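Local coordinates for polyprenyl synthetase (Nonlabens dokdonensis, PDB 6KD7), which probably catalyses magnesium-dependent prenyl transfer, building geranylgeranyl pyrophosphate or a similar polyprenyl diphosphate, at residues Val70-Thr75 with Ser170-Cys175; Ala109-Ala114 with Lys131-Thr136; Asn245-Glu250 with Lys275-Gln280; Leu212-Asp217 with Thr235-Lys240. One frame throughout, in Å; residues are numbered along the deposited sequence.

Contact 1. Residues Val70-Thr75 with Ser170-Cys175. With PPV (pyrophosphate), chain B.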
loop_
_atom_site.group_PDB
_atom_site.type_symbol
_atom_site.label_atom_id
_atom_site.label_comp_id
_atom_site.label_asym_id
_atom_site.label_seq_id
_atom_site.Cartn_x
_atom_site.Cartn_y
_atom_site.Cartn_z
ATOM N N VAL A 70 -10.136 -9.058 34.736
ATOM C CA VAL A 70 -9.492 -9.782 33.616
ATOM C C VAL A 70 -10.443 -9.725 32.422
ATOM O O VAL A 70 -9.990 -9.380 31.325
ATOM C CB VAL A 70 -9.105 -11.193 34.011
ATOM C CG1 VAL A 70 -8.657 -12.003 32.815
ATOM C CG2 VAL A 70 -7.996 -11.138 35.052
ATOM N N PHE A 71 -11.733 -9.899 32.670
ATOM C CA PHE A 71 -12.758 -9.870 31.616
ATOM C C PHE A 71 -12.735 -8.502 30.962
ATOM O O PHE A 71 -12.642 -8.433 29.725
ATOM C CB PHE A 71 -14.170 -10.181 32.121
ATOM C CG PHE A 71 -15.198 -9.966 31.058
ATOM C CD1 PHE A 71 -15.334 -10.868 30.017
ATOM C CD2 PHE A 71 -15.960 -8.834 31.040
ATOM C CE1 PHE A 71 -16.233 -10.632 28.985
ATOM C CE2 PHE A 71 -16.860 -8.594 30.011
ATOM C CZ PHE A 71 -16.991 -9.493 28.986
ATOM N N HIS A 72 -12.896 -7.452 31.755
ATOM C CA HIS A 72 -12.958 -6.065 31.229
ATOM C C HIS A 72 -11.725 -5.779 30.336
ATOM O O HIS A 72 -11.925 -5.255 29.239
ATOM C CB HIS A 72 -13.029 -5.063 32.358
ATOM C CG HIS A 72 -13.102 -3.657 31.890
ATOM N ND1 HIS A 72 -14.137 -3.211 31.066
ATOM C CD2 HIS A 72 -12.301 -2.602 32.157
ATOM C CE1 HIS A 72 -13.962 -1.938 30.837
ATOM N NE2 HIS A 72 -12.853 -1.540 31.514
ATOM N N ASN A 73 -10.542 -6.181 30.776
ATOM C CA ASN A 73 -9.277 -5.939 30.060
ATOM C C ASN A 73 -9.257 -6.783 28.789
ATOM O O ASN A 73 -8.750 -6.269 27.796
ATOM C CB ASN A 73 -8.057 -6.143 30.946
ATOM C CG ASN A 73 -7.844 -4.923 31.815
ATOM O OD1 ASN A 73 -7.340 -3.928 31.319
ATOM N ND2 ASN A 73 -8.392 -4.934 33.026
ATOM N N PHE A 74 -9.888 -7.950 28.814
ATOM C CA PHE A 74 -9.983 -8.777 27.592
ATOM C C PHE A 74 -10.772 -7.973 26.558
ATOM O O PHE A 74 -10.319 -7.883 25.436
ATOM C CB PHE A 74 -10.696 -10.091 27.900
ATOM C CG PHE A 74 -11.684 -10.545 26.858
ATOM C CD1 PHE A 74 -11.255 -11.068 25.654
ATOM C CD2 PHE A 74 -13.048 -10.471 27.085
ATOM C CE1 PHE A 74 -12.159 -11.503 24.702
ATOM C CE2 PHE A 74 -13.950 -10.909 26.132
ATOM C CZ PHE A 74 -13.504 -11.417 24.939
ATOM N N THR A 75 -11.863 -7.336 26.983
ATOM C CA THR A 75 -12.679 -6.551 26.058
ATOM C C THR A 75 -11.846 -5.368 25.553
ATOM O O THR A 75 -12.020 -4.996 24.401
ATOM C CB THR A 75 -14.029 -6.119 26.631
ATOM O OG1 THR A 75 -13.857 -5.082 27.584
ATOM C CG2 THR A 75 -14.771 -7.285 27.231
ATOM N N SER A 170 -22.912 -0.935 30.612
ATOM C CA SER A 170 -23.613 -0.950 31.921
ATOM C C SER A 170 -23.861 -2.348 32.484
ATOM O O SER A 170 -23.704 -2.512 33.672
ATOM C CB SER A 170 -24.883 -0.189 31.823
ATOM O OG SER A 170 -24.631 1.140 31.424
ATOM N N VAL A 171 -24.218 -3.315 31.653
ATOM C CA VAL A 171 -24.530 -4.675 32.200
ATOM C C VAL A 171 -23.352 -5.200 33.019
ATOM O O VAL A 171 -23.599 -5.931 33.963
ATOM C CB VAL A 171 -24.987 -5.686 31.132
ATOM C CG1 VAL A 171 -26.301 -5.259 30.529
ATOM C CG2 VAL A 171 -23.944 -5.911 30.060
ATOM N N LEU A 172 -22.104 -4.876 32.687
ATOM C CA LEU A 172 -20.951 -5.404 33.425
ATOM C C LEU A 172 -20.847 -4.707 34.781
ATOM O O LEU A 172 -20.253 -5.298 35.674
ATOM C CB LEU A 172 -19.666 -5.239 32.634
ATOM C CG LEU A 172 -18.381 -5.669 33.319
ATOM C CD1 LEU A 172 -18.359 -7.174 33.572
ATOM C CD2 LEU A 172 -17.169 -5.227 32.495
ATOM N N VAL A 173 -21.338 -3.490 34.905
ATOM C CA VAL A 173 -21.375 -2.785 36.215
ATOM C C VAL A 173 -22.346 -3.534 37.131
ATOM O O VAL A 173 -21.932 -3.897 38.228
ATOM C CB VAL A 173 -21.770 -1.320 36.042
ATOM C CG1 VAL A 173 -21.753 -0.607 37.391
ATOM C CG2 VAL A 173 -20.807 -0.616 35.090
ATOM N N GLY A 174 -23.572 -3.738 36.662
ATOM C CA GLY A 174 -24.593 -4.591 37.280
ATOM C C GLY A 174 -24.023 -5.935 37.676
ATOM O O GLY A 174 -24.195 -6.365 38.830
ATOM N N CYS A 175 -23.333 -6.570 36.748
ATOM C CA CYS A 175 -22.828 -7.938 36.908
ATOM C C CYS A 175 -21.799 -7.950 38.028
ATOM O O CYS A 175 -21.804 -8.891 38.816
ATOM C CB CYS A 175 -22.273 -8.449 35.570
ATOM S SG CYS A 175 -21.411 -10.021 35.717
HETATM O O11 PPV B . -13.195 3.898 31.355
HETATM P P1 PPV B . -13.231 2.969 32.519
HETATM O O21 PPV B . -14.528 2.263 32.614
HETATM O O31 PPV B . -12.876 3.661 33.791
HETATM O OPP PPV B . -12.114 1.789 32.262
HETATM P P2 PPV B . -10.503 1.573 32.405
HETATM O O12 PPV B . -9.876 2.266 31.252
HETATM O O22 PPV B . -10.115 2.206 33.709
HETATM O O32 PPV B . -10.218 0.112 32.396
#

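Contact 2. Residues Ala109-Ala114 with Lys131-Thr136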
loop_
_atom_site.group_PDB
_atom_site.type_symbol
_atom_site.label_atom_id
_atom_site.label_comp_id
_atom_site.label_asym_id
_atom_site.label_seq_id
_atom_site.Cartn_x
_atom_site.Cartn_y
_atom_site.Cartn_z
ATOM N N ALA A 109 -7.147 -15.918 25.571
ATOM C CA ALA A 109 -6.566 -16.574 26.761
ATOM C C ALA A 109 -7.089 -15.843 28.013
ATOM O O ALA A 109 -7.459 -16.527 28.982
ATOM C CB ALA A 109 -5.083 -16.645 26.715
ATOM N N MET A 110 -7.267 -14.529 27.959
ATOM C CA MET A 110 -7.699 -13.757 29.145
ATOM C C MET A 110 -9.160 -14.090 29.429
ATOM O O MET A 110 -9.500 -14.206 30.624
ATOM C CB MET A 110 -7.493 -12.244 28.972
ATOM C CG MET A 110 -6.007 -11.872 29.016
ATOM S SD MET A 110 -5.770 -10.087 28.807
ATOM C CE MET A 110 -6.474 -9.569 30.363
ATOM N N LEU A 111 -10.035 -14.167 28.414
ATOM C CA LEU A 111 -11.442 -14.566 28.685
ATOM C C LEU A 111 -11.495 -15.918 29.435
ATOM O O LEU A 111 -12.239 -16.051 30.438
ATOM C CB LEU A 111 -12.255 -14.612 27.409
ATOM C CG LEU A 111 -13.712 -15.036 27.563
ATOM C CD1 LEU A 111 -14.428 -14.190 28.621
ATOM C CD2 LEU A 111 -14.428 -14.894 26.217
ATOM N N ILE A 112 -10.665 -16.849 29.038
ATOM C CA ILE A 112 -10.665 -18.219 29.607
ATOM C C ILE A 112 -10.106 -18.134 31.039
ATOM O O ILE A 112 -10.657 -18.785 31.924
ATOM C CB ILE A 112 -9.864 -19.175 28.704
ATOM C CG1 ILE A 112 -10.485 -19.325 27.304
ATOM C CG2 ILE A 112 -9.726 -20.527 29.355
ATOM C CD1 ILE A 112 -9.454 -19.853 26.256
ATOM N N MET A 113 -9.050 -17.357 31.260
ATOM C CA MET A 113 -8.447 -17.176 32.604
ATOM C C MET A 113 -9.487 -16.568 33.555
ATOM O O MET A 113 -9.520 -16.953 34.758
ATOM C CB MET A 113 -7.223 -16.267 32.502
ATOM C CG MET A 113 -6.085 -16.910 31.758
ATOM S SD MET A 113 -4.808 -15.682 31.317
ATOM C CE MET A 113 -3.999 -15.481 32.897
ATOM N N ALA A 114 -10.322 -15.665 33.052
ATOM C CA ALA A 114 -11.383 -15.067 33.865
ATOM C C ALA A 114 -12.286 -16.197 34.366
ATOM O O ALA A 114 -12.584 -16.245 35.570
ATOM C CB ALA A 114 -12.166 -14.059 33.081
ATOM N N LYS A 131 -23.151 -18.208 35.318
ATOM C CA LYS A 131 -24.389 -17.845 34.588
ATOM C C LYS A 131 -24.541 -16.334 34.378
ATOM O O LYS A 131 -24.769 -15.948 33.253
ATOM C CB LYS A 131 -25.594 -18.404 35.342
ATOM C CG LYS A 131 -26.885 -18.440 34.546
ATOM C CD LYS A 131 -27.800 -19.528 35.017
ATOM C CE LYS A 131 -29.090 -19.593 34.237
ATOM N NZ LYS A 131 -29.708 -18.260 34.101
ATOM N N VAL A 132 -24.330 -15.505 35.397
ATOM C CA VAL A 132 -24.563 -14.049 35.192
ATOM C C VAL A 132 -23.365 -13.485 34.386
ATOM O O VAL A 132 -23.588 -12.589 33.536
ATOM C CB VAL A 132 -24.803 -13.274 36.504
ATOM C CG1 VAL A 132 -23.581 -13.315 37.399
ATOM C CG2 VAL A 132 -25.225 -11.843 36.196
ATOM N N PHE A 133 -22.181 -14.054 34.568
ATOM C CA PHE A 133 -20.934 -13.632 33.888
ATOM C C PHE A 133 -21.076 -13.843 32.366
ATOM O O PHE A 133 -20.887 -12.879 31.606
ATOM C CB PHE A 133 -19.732 -14.394 34.428
ATOM C CG PHE A 133 -18.420 -14.026 33.793
ATOM C CD1 PHE A 133 -17.804 -12.809 34.070
ATOM C CD2 PHE A 133 -17.787 -14.911 32.935
ATOM C CE1 PHE A 133 -16.566 -12.511 33.522
ATOM C CE2 PHE A 133 -16.595 -14.573 32.315
ATOM C CZ PHE A 133 -15.975 -13.388 32.642
ATOM N N SER A 134 -21.463 -15.051 31.965
ATOM C CA SER A 134 -21.647 -15.459 30.552
ATOM C C SER A 134 -22.756 -14.645 29.913
ATOM O O SER A 134 -22.597 -14.199 28.797
ATOM C CB SER A 134 -21.892 -16.940 30.426
ATOM O OG SER A 134 -20.724 -17.666 30.788
ATOM N N ARG A 135 -23.863 -14.427 30.588
ATOM C CA ARG A 135 -24.961 -13.644 29.995
ATOM C C ARG A 135 -24.439 -12.218 29.752
ATOM O O ARG A 135 -24.781 -11.620 28.719
ATOM C CB ARG A 135 -26.170 -13.638 30.930
ATOM C CG ARG A 135 -27.351 -12.829 30.402
ATOM C CD ARG A 135 -28.675 -13.032 31.162
ATOM N NE ARG A 135 -28.653 -12.657 32.582
ATOM C CZ ARG A 135 -28.546 -13.501 33.630
ATOM N NH1 ARG A 135 -28.441 -14.813 33.478
ATOM N NH2 ARG A 135 -28.536 -13.011 34.852
ATOM N N THR A 136 -23.722 -11.664 30.740
ATOM C CA THR A 136 -23.122 -10.317 30.672
ATOM C C THR A 136 -22.105 -10.294 29.514
ATOM O O THR A 136 -22.180 -9.379 28.710
ATOM C CB THR A 136 -22.524 -9.923 32.030
ATOM O OG1 THR A 136 -23.636 -9.943 32.939
ATOM C CG2 THR A 136 -21.850 -8.564 31.990
#

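Contact 3. Residues Asn245-Glu250 with Lys275-Gln280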
loop_
_atom_site.group_PDB
_atom_site.type_symbol
_atom_site.label_atom_id
_atom_site.label_comp_id
_atom_site.label_asym_id
_atom_site.label_seq_id
_atom_site.Cartn_x
_atom_site.Cartn_y
_atom_site.Cartn_z
ATOM N N ASN A 245 -34.819 21.380 15.334
ATOM C CA ASN A 245 -34.955 21.638 13.873
ATOM C C ASN A 245 -34.143 22.864 13.448
ATOM O O ASN A 245 -33.872 22.959 12.267
ATOM C CB ASN A 245 -36.394 21.854 13.427
ATOM C CG ASN A 245 -37.319 20.800 13.983
ATOM O OD1 ASN A 245 -37.095 19.609 13.790
ATOM N ND2 ASN A 245 -38.350 21.239 14.688
ATOM N N ASP A 246 -33.763 23.768 14.351
ATOM C CA ASP A 246 -32.874 24.920 14.012
ATOM C C ASP A 246 -31.430 24.488 13.711
ATOM O O ASP A 246 -30.822 25.122 12.862
ATOM C CB ASP A 246 -32.818 25.962 15.135
ATOM C CG ASP A 246 -34.145 26.659 15.396
ATOM O OD1 ASP A 246 -35.027 26.594 14.514
ATOM O OD2 ASP A 246 -34.293 27.240 16.491
ATOM N N CYS A 247 -30.873 23.506 14.425
ATOM C CA CYS A 247 -29.432 23.133 14.354
ATOM C C CYS A 247 -29.259 21.882 13.462
ATOM O O CYS A 247 -28.173 21.681 12.936
ATOM C CB CYS A 247 -28.882 22.963 15.772
ATOM S SG CYS A 247 -29.108 24.419 16.840
ATOM N N ALA A 248 -30.306 21.091 13.251
ATOM C CA ALA A 248 -30.242 19.674 12.823
ATOM C C ALA A 248 -29.525 19.549 11.477
ATOM O O ALA A 248 -28.627 18.714 11.358
ATOM C CB ALA A 248 -31.626 19.078 12.735
ATOM N N THR A 249 -29.921 20.339 10.486
ATOM C CA THR A 249 -29.377 20.229 9.110
ATOM C C THR A 249 -27.874 20.502 9.130
ATOM O O THR A 249 -27.138 19.685 8.574
ATOM C CB THR A 249 -30.084 21.141 8.111
ATOM O OG1 THR A 249 -31.305 20.482 7.802
ATOM C CG2 THR A 249 -29.324 21.303 6.815
ATOM N N GLU A 250 -27.389 21.584 9.762
ATOM C CA GLU A 250 -25.925 21.889 9.727
ATOM C C GLU A 250 -25.155 20.980 10.709
ATOM O O GLU A 250 -23.919 20.856 10.522
ATOM C CB GLU A 250 -25.566 23.376 9.928
ATOM C CG GLU A 250 -24.148 23.720 9.422
ATOM C CD GLU A 250 -23.641 25.120 9.731
ATOM O OE1 GLU A 250 -22.479 25.269 10.236
ATOM O OE2 GLU A 250 -24.431 26.058 9.497
ATOM N N LYS A 275 -19.359 21.716 19.041
ATOM C CA LYS A 275 -19.510 22.009 20.503
ATOM C C LYS A 275 -20.501 23.164 20.671
ATOM O O LYS A 275 -21.504 23.000 21.432
ATOM C CB LYS A 275 -18.156 22.240 21.165
ATOM C CG LYS A 275 -17.406 20.941 21.424
ATOM C CD LYS A 275 -15.952 21.105 21.768
ATOM C CE LYS A 275 -15.773 21.923 23.026
ATOM N NZ LYS A 275 -14.475 21.599 23.652
ATOM N N VAL A 276 -20.365 24.226 19.873
ATOM C CA VAL A 276 -21.288 25.389 20.018
ATOM C C VAL A 276 -22.703 24.948 19.665
ATOM O O VAL A 276 -23.633 25.360 20.398
ATOM C CB VAL A 276 -20.820 26.603 19.194
ATOM C CG1 VAL A 276 -21.881 27.695 19.199
ATOM C CG2 VAL A 276 -19.467 27.116 19.694
ATOM N N PHE A 277 -22.895 24.152 18.619
ATOM C CA PHE A 277 -24.255 23.651 18.269
ATOM C C PHE A 277 -24.822 22.788 19.404
ATOM O O PHE A 277 -26.026 22.819 19.678
ATOM C CB PHE A 277 -24.254 22.842 16.970
ATOM C CG PHE A 277 -24.248 23.697 15.730
ATOM C CD1 PHE A 277 -25.235 24.651 15.529
ATOM C CD2 PHE A 277 -23.243 23.571 14.782
ATOM C CE1 PHE A 277 -25.212 25.454 14.400
ATOM C CE2 PHE A 277 -23.229 24.372 13.649
ATOM C CZ PHE A 277 -24.214 25.303 13.460
ATOM N N PHE A 278 -23.971 22.002 20.046
ATOM C CA PHE A 278 -24.396 21.134 21.173
ATOM C C PHE A 278 -25.005 22.032 22.270
ATOM O O PHE A 278 -26.122 21.697 22.669
ATOM C CB PHE A 278 -23.242 20.259 21.668
ATOM C CG PHE A 278 -22.883 19.083 20.792
ATOM C CD1 PHE A 278 -23.741 18.615 19.816
ATOM C CD2 PHE A 278 -21.704 18.389 21.021
ATOM C CE1 PHE A 278 -23.404 17.510 19.050
ATOM C CE2 PHE A 278 -21.377 17.272 20.277
ATOM C CZ PHE A 278 -22.230 16.838 19.288
ATOM N N GLU A 279 -24.326 23.124 22.673
ATOM C CA GLU A 279 -24.825 24.097 23.696
ATOM C C GLU A 279 -26.114 24.712 23.157
ATOM O O GLU A 279 -27.207 24.413 23.714
ATOM C CB GLU A 279 -23.805 25.176 24.069
ATOM C CG GLU A 279 -22.385 24.698 23.925
ATOM C CD GLU A 279 -21.282 25.522 24.554
ATOM O OE1 GLU A 279 -21.274 25.613 25.786
ATOM O OE2 GLU A 279 -20.391 26.006 23.804
ATOM N N GLN A 280 -26.022 25.452 22.052
ATOM C CA GLN A 280 -27.146 26.289 21.574
ATOM C C GLN A 280 -28.358 25.409 21.285
ATOM O O GLN A 280 -29.443 25.883 21.489
ATOM C CB GLN A 280 -26.753 27.124 20.354
ATOM C CG GLN A 280 -25.695 28.179 20.658
ATOM C CD GLN A 280 -25.342 28.979 19.424
ATOM O OE1 GLN A 280 -25.711 28.626 18.303
ATOM N NE2 GLN A 280 -24.615 30.068 19.624
#

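Contact 4. Residues Leu212-Asp217 with Thr235-Lys240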
loop_
_atom_site.group_PDB
_atom_site.type_symbol
_atom_site.label_atom_id
_atom_site.label_comp_id
_atom_site.label_asym_id
_atom_site.label_seq_id
_atom_site.Cartn_x
_atom_site.Cartn_y
_atom_site.Cartn_z
ATOM N N LEU A 212 -18.256 14.474 28.458
ATOM C CA LEU A 212 -16.870 14.914 28.716
ATOM C C LEU A 212 -16.029 14.698 27.456
ATOM O O LEU A 212 -14.991 15.351 27.334
ATOM C CB LEU A 212 -16.283 14.170 29.926
ATOM C CG LEU A 212 -16.858 14.564 31.302
ATOM C CD1 LEU A 212 -16.219 13.742 32.413
ATOM C CD2 LEU A 212 -16.686 16.057 31.603
ATOM N N ASP A 213 -16.418 13.790 26.572
ATOM C CA ASP A 213 -15.665 13.597 25.305
ATOM C C ASP A 213 -15.646 14.944 24.551
ATOM O O ASP A 213 -14.611 15.291 24.077
ATOM C CB ASP A 213 -16.267 12.478 24.454
ATOM C CG ASP A 213 -15.413 12.131 23.250
ATOM O OD1 ASP A 213 -15.552 12.797 22.205
ATOM O OD2 ASP A 213 -14.550 11.298 23.413
ATOM N N ALA A 214 -16.762 15.657 24.490
ATOM C CA ALA A 214 -16.888 16.980 23.851
ATOM C C ALA A 214 -16.382 18.093 24.778
ATOM O O ALA A 214 -15.619 18.942 24.297
ATOM C CB ALA A 214 -18.319 17.228 23.487
ATOM N N PHE A 215 -16.788 18.093 26.053
ATOM C CA PHE A 215 -16.683 19.283 26.929
ATOM C C PHE A 215 -15.674 19.097 28.040
ATOM O O PHE A 215 -15.588 19.984 28.852
ATOM C CB PHE A 215 -18.025 19.615 27.550
ATOM C CG PHE A 215 -18.983 20.105 26.516
ATOM C CD1 PHE A 215 -18.725 21.294 25.845
ATOM C CD2 PHE A 215 -20.079 19.348 26.155
ATOM C CE1 PHE A 215 -19.578 21.723 24.844
ATOM C CE2 PHE A 215 -20.950 19.793 25.176
ATOM C CZ PHE A 215 -20.698 20.982 24.526
ATOM N N GLY A 216 -14.989 17.959 28.064
ATOM C CA GLY A 216 -14.028 17.618 29.123
ATOM C C GLY A 216 -12.735 18.400 29.037
ATOM O O GLY A 216 -12.480 19.001 28.002
ATOM N N ASP A 217 -11.981 18.438 30.133
ATOM C CA ASP A 217 -10.686 19.160 30.153
ATOM C C ASP A 217 -9.644 18.341 29.393
ATOM O O ASP A 217 -9.495 17.138 29.672
ATOM C CB ASP A 217 -10.237 19.493 31.576
ATOM C CG ASP A 217 -11.108 20.532 32.258
ATOM O OD1 ASP A 217 -11.752 21.324 31.542
ATOM O OD2 ASP A 217 -11.134 20.539 33.502
ATOM N N THR A 235 -23.531 9.982 19.525
ATOM C CA THR A 235 -23.685 9.769 20.983
ATOM C C THR A 235 -24.903 10.543 21.478
ATOM O O THR A 235 -25.553 11.228 20.673
ATOM C CB THR A 235 -22.429 10.166 21.742
ATOM O OG1 THR A 235 -22.289 11.580 21.675
ATOM C CG2 THR A 235 -21.180 9.473 21.254
ATOM N N TYR A 236 -25.206 10.429 22.765
ATOM C CA TYR A 236 -26.440 11.038 23.316
ATOM C C TYR A 236 -26.405 12.540 23.047
ATOM O O TYR A 236 -27.427 13.102 22.709
ATOM C CB TYR A 236 -26.554 10.737 24.810
ATOM C CG TYR A 236 -27.908 11.011 25.405
ATOM C CD1 TYR A 236 -28.898 10.048 25.394
ATOM C CD2 TYR A 236 -28.195 12.230 25.984
ATOM C CE1 TYR A 236 -30.146 10.290 25.935
ATOM C CE2 TYR A 236 -29.433 12.486 26.539
ATOM C CZ TYR A 236 -30.412 11.515 26.511
ATOM O OH TYR A 236 -31.627 11.778 27.052
ATOM N N LEU A 237 -25.220 13.125 23.142
ATOM C CA LEU A 237 -25.017 14.574 22.933
ATOM C C LEU A 237 -25.470 14.939 21.512
ATOM O O LEU A 237 -26.255 15.861 21.383
ATOM C CB LEU A 237 -23.512 14.775 23.111
ATOM C CG LEU A 237 -23.011 16.169 23.450
ATOM C CD1 LEU A 237 -23.910 16.842 24.464
ATOM C CD2 LEU A 237 -21.587 16.094 23.956
ATOM N N TYR A 238 -25.048 14.189 20.496
ATOM C CA TYR A 238 -25.473 14.471 19.100
ATOM C C TYR A 238 -26.956 14.161 18.878
ATOM O O TYR A 238 -27.644 14.986 18.306
ATOM C CB TYR A 238 -24.630 13.672 18.108
ATOM C CG TYR A 238 -25.125 13.685 16.685
ATOM C CD1 TYR A 238 -26.006 12.725 16.230
ATOM C CD2 TYR A 238 -24.701 14.647 15.788
ATOM C CE1 TYR A 238 -26.458 12.720 14.924
ATOM C CE2 TYR A 238 -25.145 14.661 14.480
ATOM C CZ TYR A 238 -26.028 13.692 14.046
ATOM O OH TYR A 238 -26.476 13.684 12.767
ATOM N N LEU A 239 -27.428 13.030 19.394
ATOM C CA LEU A 239 -28.822 12.578 19.164
ATOM C C LEU A 239 -29.818 13.604 19.712
ATOM O O LEU A 239 -30.830 13.812 19.077
ATOM C CB LEU A 239 -29.014 11.201 19.802
ATOM C CG LEU A 239 -28.268 10.055 19.124
ATOM C CD1 LEU A 239 -28.458 8.761 19.888
ATOM C CD2 LEU A 239 -28.720 9.886 17.690
ATOM N N LYS A 240 -29.514 14.223 20.846
ATOM C CA LYS A 240 -30.404 15.225 21.487
ATOM C C LYS A 240 -30.270 16.561 20.744
ATOM O O LYS A 240 -31.283 17.215 20.531
ATOM C CB LYS A 240 -30.065 15.395 22.971
ATOM C CG LYS A 240 -30.338 14.187 23.844
ATOM C CD LYS A 240 -31.752 13.657 23.748
ATOM C CE LYS A 240 -32.747 14.479 24.532
ATOM N NZ LYS A 240 -34.111 13.960 24.282
#

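Contact 1. Residues Val70-Thr75 with Ser170-Cys175
H72 and L172 mark the nearest approach of helices 58-82 and 158-183, with CA atoms 8.3 Å apart, and the second helix is kinked there, where the N of L172 and of V173 lacks the usual bond to the turn before. The branched end of L172 bridges the interval. Its CG lies anti to the backbone N (chi1 176°), which carries both methyls across to the other helix. CD1 meets F71 CD2 at 3.9 Å, oblique to the ring, while CD2 comes equally close to H72 ND1. A forked aliphatic residue suits this place, since it packs against a phenyl and an imidazole at once. T75 CG2 sits over one face of F71, toward the rim, 3.5 Å above its plane, and F133 meets the same ring edge-to-face. With an alanine in place of F71, L172 CD1 would probably lose its aromatic neighbour and a gap would open beside F133. H72 looks the other way with its NE2, which makes two weak hydrogen bonds to pyrophosphate: one to O32 at 3.2 Å, at the ring edge but bent (126°), and one to OPP at 3.5 Å, straighter (161°). R43 NH1 also binds the pyrophosphate, and R43 touches both H72 and L172. The two helices belong to the all-helical isoprenoid synthase fold and bring this apolar contact up against the pyrophosphate pocket.

Contact 2. Residues Ala109-Ala114 with Lys131-Thr136
F133 reaches from helix 123-150 to L111 and A114 of helix 100-116, joining two consecutive helices of the all-alpha isoprenoid synthase fold. The backbones stay well separated, with 9.7 Å between CA of A114 and CA of F133, so a large side chain has to span the distance. Phenylalanine does this with CG anti to the backbone N (chi1 -180°), which extends the ring away from its own helix and puts CZ in front. That atom stops 3.9 Å from A114 CB, and the small alanine methyl suits the spot because the ring already fills the interval. L111 takes part differently. Its bond from CA to CB does not aim at helix 123-150, yet its outer end bends closer: with chi1 at 179° and chi2 at 53°, CD1 comes to 4.3 Å from F133 CE2, a looser contact than the alanine makes. Both methyls approach the ring obliquely. Y115 and F118 meet F133 edge-to-face, so aromatic neighbours as well as aliphatic ones limit its rotation. L111 has a second role at the interface with the second subunit, where it packs on L111 of that subunit, and I112 lies against A137 of the same neighbouring chain. S134 OG, itself buried, shares a hydrogen bond with Y115 OH. In helix 123-150 one carbonyl accepts twice: V132 O takes a bond from T136 N at 2.9 Å and another from T136 OG1 at 2.7 Å, the two donors arriving from opposite faces of the carbonyl plane.

Contact 3. Residues Asn245-Glu250 with Lys275-Gln280
F277 projects from helix 264-281 onto C247 and E250, and the backbones come closest at C247, whose CA lies 6.5 Å from CA of F277. From CB the side chain leaves with CG anti to the carbonyl carbon (chi1 -80°), which swings the ring toward segment 245-250. CD1, the first ring atom to make contact, has C247 CB at 4.0 Å. The cysteine sulfur follows closely: SG lies 5.4 Å from the centroid of the F277 ring, 72° off its normal, an oblique sulfur-aromatic contact. Cysteine fits here because it is small, polarisable and at ease when buried. Farther along, the contact is less certain, because E250 is deposited in two conformers; in one of them CE2 meets E250 OE1 at 3.6 Å. That oxygen then lies at the ring edge, near its plane, where the C-H groups are slightly positive. At the tip, CZ comes 3.8 Å from E250 CD in this conformer, with carboxylate and ring planes 79° apart. Here E250 OE1 also accepts a hydrogen bond from W254 NE1, which probably steadies the carboxylate. A serine in place of F277 would probably open a gap beside C247 and deprive its sulfur of the ring. F277 also packs on L251 and W254 of helix 248-254, whereas the next residue, F278, turns away to touch helices 236-241 and 188-215, so that helix 264-281 lies wedged among them.

Contact 4. Residues Leu212-Asp217 with Thr235-Lys240
A214 and L237 stand where the end of helix 188-215 passes the start of helix 236-241, their CA atoms 8.5 Å apart. The first helix finishes at F215, and G216 leaves helical geometry with psi at 162°. Glycine suits that position, since a beta carbon there would lie only 2.3 Å from L212 O. On the other segment T235 occupies the N-cap position, just before the helix. One methyl of L237 makes the whole apolar contact: CD2 presses to 3.5 Å from A214 CB, tighter than usual for two carbons, and also lies 3.9 Å from F215 CE2. Alanine suits the place: its methyl alone already meets L237 CD2 at this short distance. F215 holds its CG beside the backbone N (chi1 -69°), which folds the ring back over its predecessor, and A214 CB consequently lies 3.8 Å above one ring face, offset toward the rim. This helix end carries the DDxxD sequence characteristic of the second aspartate-rich motif of the family, which in relatives binds magnesium. D213, its last aspartate, is already engaged through both oxygens: OD2 forms a salt bridge with K223 and OD1 accepts from D228 N. D210 of the same motif uses OD2 to accept from Y236 N, satisfying an N-H in the first turn of helix 236-241 and tying that turn to helix 188-215. T287 of helix 283-303 packs against L237.

In the fold
Along the chain, contact 2 is nested inside the loop closed by contact 1, and contacts 4 and 3 follow in series. In space the four form two pairs. Contacts 1 and 2 lie 9 Å apart between centres and touch, F71 against F133 and L172 against T136, joining the pyrophosphate site to helices at the interface with a second subunit. Contacts 3 and 4, 13 Å apart between centres, meet through F278 on L237 and through K275 NZ with A214 O. Contacts 2 and 3 sit on opposite sides of the chain's centre, about 42 Å between centres. One all-helical fold thus runs from subunit interface, past the diphosphate site and the second aspartate-rich motif, to a peripheral group of helices.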